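Local coordinates for protein acyl-CoA dehydrogenase (Slackia heliotrinireducens, PDB 4RM7) that belongs to the acyl-CoA dehydrogenase family and has its three-domain fold, a middle beta domain between two helical domains, with four chains in the assembly, at residues Ala253-Trp267 against Ala330-Arg344. Residues are numbered along the deposited sequence; the frame is centred on the assembly and turned at random.
Sequences ALGEAQAAMEDAVAW and ATEVASDAMQILGGR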
# COMPACT_ATOMS: atom_id res chain seq x y z
N ALA A 253 18.87 -10.45 1.36
CA ALA A 253 17.81 -9.71 0.68
C ALA A 253 18.21 -8.24 0.50
O ALA A 253 18.01 -7.64 -0.56
CB ALA A 253 16.53 -9.83 1.46
N LEU A 254 18.80 -7.69 1.55
CA LEU A 254 19.24 -6.31 1.56
C LEU A 254 20.32 -6.08 0.49
O LEU A 254 20.28 -5.13 -0.29
CB LEU A 254 19.78 -5.96 2.94
CG LEU A 254 20.54 -4.65 3.10
CD1 LEU A 254 19.65 -3.46 2.76
CD2 LEU A 254 21.11 -4.57 4.52
N GLY A 255 21.28 -6.99 0.46
CA GLY A 255 22.35 -6.91 -0.49
C GLY A 255 21.84 -6.96 -1.91
O GLY A 255 22.22 -6.13 -2.74
N GLU A 256 20.98 -7.93 -2.21
CA GLU A 256 20.49 -8.06 -3.58
C GLU A 256 19.66 -6.84 -3.95
O GLU A 256 19.80 -6.30 -5.05
CB GLU A 256 19.68 -9.34 -3.75
CG GLU A 256 20.47 -10.60 -3.56
CD GLU A 256 19.77 -11.81 -4.17
OE1 GLU A 256 19.36 -12.72 -3.42
OE2 GLU A 256 19.64 -11.85 -5.41
N ALA A 257 18.80 -6.41 -3.03
CA ALA A 257 17.98 -5.22 -3.23
C ALA A 257 18.87 -4.02 -3.53
O ALA A 257 18.59 -3.20 -4.40
CB ALA A 257 17.09 -4.95 -1.99
N GLN A 258 19.97 -3.93 -2.81
CA GLN A 258 20.89 -2.83 -2.99
C GLN A 258 21.49 -2.85 -4.41
O GLN A 258 21.75 -1.80 -5.00
CB GLN A 258 21.99 -2.88 -1.93
CG GLN A 258 22.99 -1.77 -2.03
CD GLN A 258 22.36 -0.42 -1.79
OE1 GLN A 258 21.95 -0.12 -0.68
NE2 GLN A 258 22.28 0.41 -2.83
N ALA A 259 21.69 -4.06 -4.96
CA ALA A 259 22.27 -4.22 -6.29
C ALA A 259 21.28 -3.74 -7.36
O ALA A 259 21.67 -3.09 -8.33
CB ALA A 259 22.65 -5.67 -6.54
N ALA A 260 20.01 -4.07 -7.15
CA ALA A 260 18.94 -3.60 -8.01
C ALA A 260 18.83 -2.07 -8.01
O ALA A 260 18.57 -1.45 -9.04
CB ALA A 260 17.62 -4.21 -7.57
N MSE A 261 19.01 -1.48 -6.84
CA MSE A 261 18.94 -0.03 -6.73
C MSE A 261 20.09 0.63 -7.51
O MSE A 261 19.86 1.57 -8.27
CB MSE A 261 18.97 0.40 -5.26
CG MSE A 261 19.12 1.90 -5.09
SE MSE A 261 17.51 2.86 -5.65
CE MSE A 261 17.84 4.45 -4.60
N GLU A 262 21.31 0.13 -7.33
CA GLU A 262 22.44 0.60 -8.14
C GLU A 262 22.18 0.56 -9.65
O GLU A 262 22.50 1.52 -10.36
CB GLU A 262 23.68 -0.19 -7.82
CG GLU A 262 24.15 0.02 -6.41
CD GLU A 262 25.22 -0.97 -6.00
OE1 GLU A 262 25.63 -1.79 -6.85
OE2 GLU A 262 25.65 -0.94 -4.82
N ASP A 263 21.56 -0.52 -10.15
CA ASP A 263 21.26 -0.58 -11.59
C ASP A 263 20.23 0.47 -11.99
O ASP A 263 20.38 1.13 -13.04
CB ASP A 263 20.75 -1.98 -12.00
CG ASP A 263 21.80 -3.07 -11.82
OD1 ASP A 263 22.98 -2.72 -11.60
OD2 ASP A 263 21.46 -4.27 -11.88
N ALA A 264 19.19 0.62 -11.17
CA ALA A 264 18.17 1.64 -11.38
C ALA A 264 18.80 3.04 -11.46
O ALA A 264 18.53 3.79 -12.40
CB ALA A 264 17.13 1.60 -10.25
N VAL A 265 19.63 3.36 -10.48
CA VAL A 265 20.29 4.66 -10.45
C VAL A 265 21.20 4.83 -11.68
O VAL A 265 21.17 5.87 -12.33
CB VAL A 265 21.09 4.85 -9.14
CG1 VAL A 265 21.91 6.10 -9.21
CG2 VAL A 265 20.14 4.91 -7.92
N ALA A 266 21.98 3.82 -12.01
CA ALA A 266 22.87 3.94 -13.15
C ALA A 266 22.08 4.14 -14.45
O ALA A 266 22.48 4.92 -15.33
CB ALA A 266 23.78 2.74 -13.26
N TRP A 267 20.96 3.44 -14.57
CA TRP A 267 20.10 3.60 -15.73
C TRP A 267 19.52 5.01 -15.76
O TRP A 267 19.52 5.67 -16.79
CB TRP A 267 18.97 2.58 -15.71
CG TRP A 267 18.02 2.72 -16.86
CD1 TRP A 267 16.93 3.55 -16.94
CD2 TRP A 267 18.06 2.00 -18.10
NE1 TRP A 267 16.30 3.39 -18.15
CE2 TRP A 267 16.97 2.44 -18.88
CE3 TRP A 267 18.92 1.02 -18.63
CZ2 TRP A 267 16.73 1.95 -20.17
CZ3 TRP A 267 18.67 0.53 -19.91
CH2 TRP A 267 17.59 1.00 -20.66
N ALA A 330 12.38 -5.79 0.16
CA ALA A 330 13.40 -6.05 -0.85
C ALA A 330 12.75 -6.33 -2.21
O ALA A 330 13.23 -5.85 -3.25
CB ALA A 330 14.27 -7.20 -0.43
N THR A 331 11.65 -7.08 -2.20
CA THR A 331 10.96 -7.44 -3.44
C THR A 331 10.40 -6.19 -4.11
O THR A 331 10.45 -6.06 -5.32
CB THR A 331 9.83 -8.46 -3.20
OG1 THR A 331 10.37 -9.61 -2.54
CG2 THR A 331 9.22 -8.92 -4.51
N GLU A 332 9.89 -5.26 -3.31
CA GLU A 332 9.31 -4.03 -3.83
C GLU A 332 10.38 -3.13 -4.47
O GLU A 332 10.16 -2.54 -5.55
CB GLU A 332 8.55 -3.29 -2.72
CG GLU A 332 7.39 -4.10 -2.17
CD GLU A 332 6.65 -3.43 -1.01
OE1 GLU A 332 7.08 -2.35 -0.55
OE2 GLU A 332 5.63 -4.01 -0.57
N VAL A 333 11.54 -3.03 -3.81
CA VAL A 333 12.65 -2.30 -4.39
C VAL A 333 13.08 -2.90 -5.74
O VAL A 333 13.24 -2.19 -6.75
CB VAL A 333 13.85 -2.27 -3.43
CG1 VAL A 333 15.08 -1.63 -4.11
CG2 VAL A 333 13.49 -1.47 -2.22
N ALA A 334 13.28 -4.21 -5.76
CA ALA A 334 13.69 -4.85 -7.00
C ALA A 334 12.64 -4.63 -8.11
O ALA A 334 12.98 -4.34 -9.25
CB ALA A 334 13.92 -6.32 -6.76
N SER A 335 11.36 -4.75 -7.75
CA SER A 335 10.28 -4.51 -8.71
C SER A 335 10.26 -3.07 -9.25
O SER A 335 10.08 -2.86 -10.46
CB SER A 335 8.93 -4.84 -8.07
OG SER A 335 7.89 -4.74 -9.03
N ASP A 336 10.45 -2.10 -8.35
CA ASP A 336 10.57 -0.69 -8.73
C ASP A 336 11.77 -0.45 -9.63
O ASP A 336 11.70 0.36 -10.57
CB ASP A 336 10.68 0.22 -7.50
CG ASP A 336 9.34 0.48 -6.84
OD1 ASP A 336 8.34 0.59 -7.58
OD2 ASP A 336 9.29 0.56 -5.58
N ALA A 337 12.87 -1.14 -9.35
CA ALA A 337 14.03 -1.09 -10.23
C ALA A 337 13.68 -1.61 -11.62
O ALA A 337 14.05 -0.99 -12.61
CB ALA A 337 15.19 -1.88 -9.65
N MSE A 338 12.98 -2.74 -11.71
CA MSE A 338 12.54 -3.22 -13.02
C MSE A 338 11.72 -2.17 -13.74
O MSE A 338 11.91 -1.94 -14.92
CB MSE A 338 11.71 -4.48 -12.93
CG MSE A 338 12.48 -5.75 -12.67
SE MSE A 338 11.25 -7.20 -12.27
CE MSE A 338 10.29 -7.08 -13.97
N GLN A 339 10.81 -1.52 -13.01
CA GLN A 339 9.91 -0.58 -13.66
C GLN A 339 10.69 0.60 -14.24
O GLN A 339 10.39 1.07 -15.33
CB GLN A 339 8.83 -0.08 -12.69
CG GLN A 339 7.62 0.53 -13.40
CD GLN A 339 6.81 -0.52 -14.15
OE1 GLN A 339 6.97 -1.72 -13.91
NE2 GLN A 339 5.93 -0.08 -15.05
N ILE A 340 11.72 1.03 -13.52
CA ILE A 340 12.58 2.09 -14.00
C ILE A 340 13.40 1.68 -15.23
O ILE A 340 13.57 2.49 -16.14
CB ILE A 340 13.54 2.58 -12.89
CG1 ILE A 340 12.76 3.36 -11.83
CG2 ILE A 340 14.57 3.51 -13.45
CD1 ILE A 340 13.53 3.52 -10.53
N LEU A 341 13.89 0.45 -15.29
CA LEU A 341 14.67 0.01 -16.45
C LEU A 341 13.79 -0.21 -17.68
O LEU A 341 14.29 -0.32 -18.79
CB LEU A 341 15.45 -1.27 -16.17
CG LEU A 341 16.41 -1.36 -15.00
CD1 LEU A 341 17.11 -2.69 -15.04
CD2 LEU A 341 17.43 -0.31 -15.04
N GLY A 342 12.48 -0.28 -17.47
CA GLY A 342 11.52 -0.34 -18.56
C GLY A 342 11.37 -1.75 -19.09
O GLY A 342 11.69 -2.71 -18.39
N GLY A 343 10.92 -1.87 -20.34
CA GLY A 343 10.65 -3.15 -20.98
C GLY A 343 11.78 -4.14 -20.93
O GLY A 343 11.58 -5.29 -20.52
N ARG A 344 12.97 -3.73 -21.35
CA ARG A 344 14.16 -4.54 -21.15
C ARG A 344 14.42 -4.60 -19.66
O ARG A 344 14.16 -3.63 -18.96
CB ARG A 344 15.37 -3.99 -21.90
CG ARG A 344 15.49 -2.48 -21.88
CD ARG A 344 16.39 -2.04 -23.01
NE ARG A 344 16.47 -0.59 -23.13
CZ ARG A 344 15.60 0.17 -23.78
NH1 ARG A 344 14.56 -0.39 -24.38
NH2 ARG A 344 15.76 1.49 -23.84
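Trp-267 lies across the C-terminal end of helix 316-341, where its CB touches Leu-341 CD2. CG rests on the same methyl, and ring atoms CD2 and CE3 also lie near it. Further out, the five-membered ring takes Leu-341 CA over its face, a CH-pi contact with CA 4.0 Å from the ring centroid and 5° off the normal. CD1 packs against Ile-340 CG2, 4.2 Å away, and NE1 passes near Ile-340 O without bonding to it. The carbonyl O of Leu-341 sits over the six-membered part, near the rim, closest to CE2 and CZ2. At the far end, CH2 and CZ2 meet the guanidinium group of Arg-344 at the ring edge, the two planes 56° apart, and CZ3 reaches toward its NE. Arg-344 is poorly ordered, so this last contact is loosely defined. With CG anti to the backbone N (chi1 178°), the indole is carried out toward the end of the other helix.

Behind Trp-267 the interface is mostly alanine. Ala-257 CB meets Ala-330 CB at 3.9 Å. Ala-260 CB and Ala-264 CB each lie 4.0 Å from Ala-337 CB. These small side chains let the axes of 253-267 and 330-341 approach to 8.6 Å and run nearly parallel, 19° apart. Val-333 CG1 and Ile-340 CD1 add larger apolar groups, against Ala-257 and Ala-264. No hydrogen bond joins the two segments.

The pair belongs to the C-terminal helical domain. Helix 282-311 packs against it through Met-298 on Val-333, and helix 351-362 through Tyr-362 on Ala-253. Asp-263 forms a salt bridge with Arg-351. The Gln-339 side chain hydrogen-bonds Arg-360 of the second subunit, and Tyr-384 of the third subunit packs on Met-261 of helix 234-270.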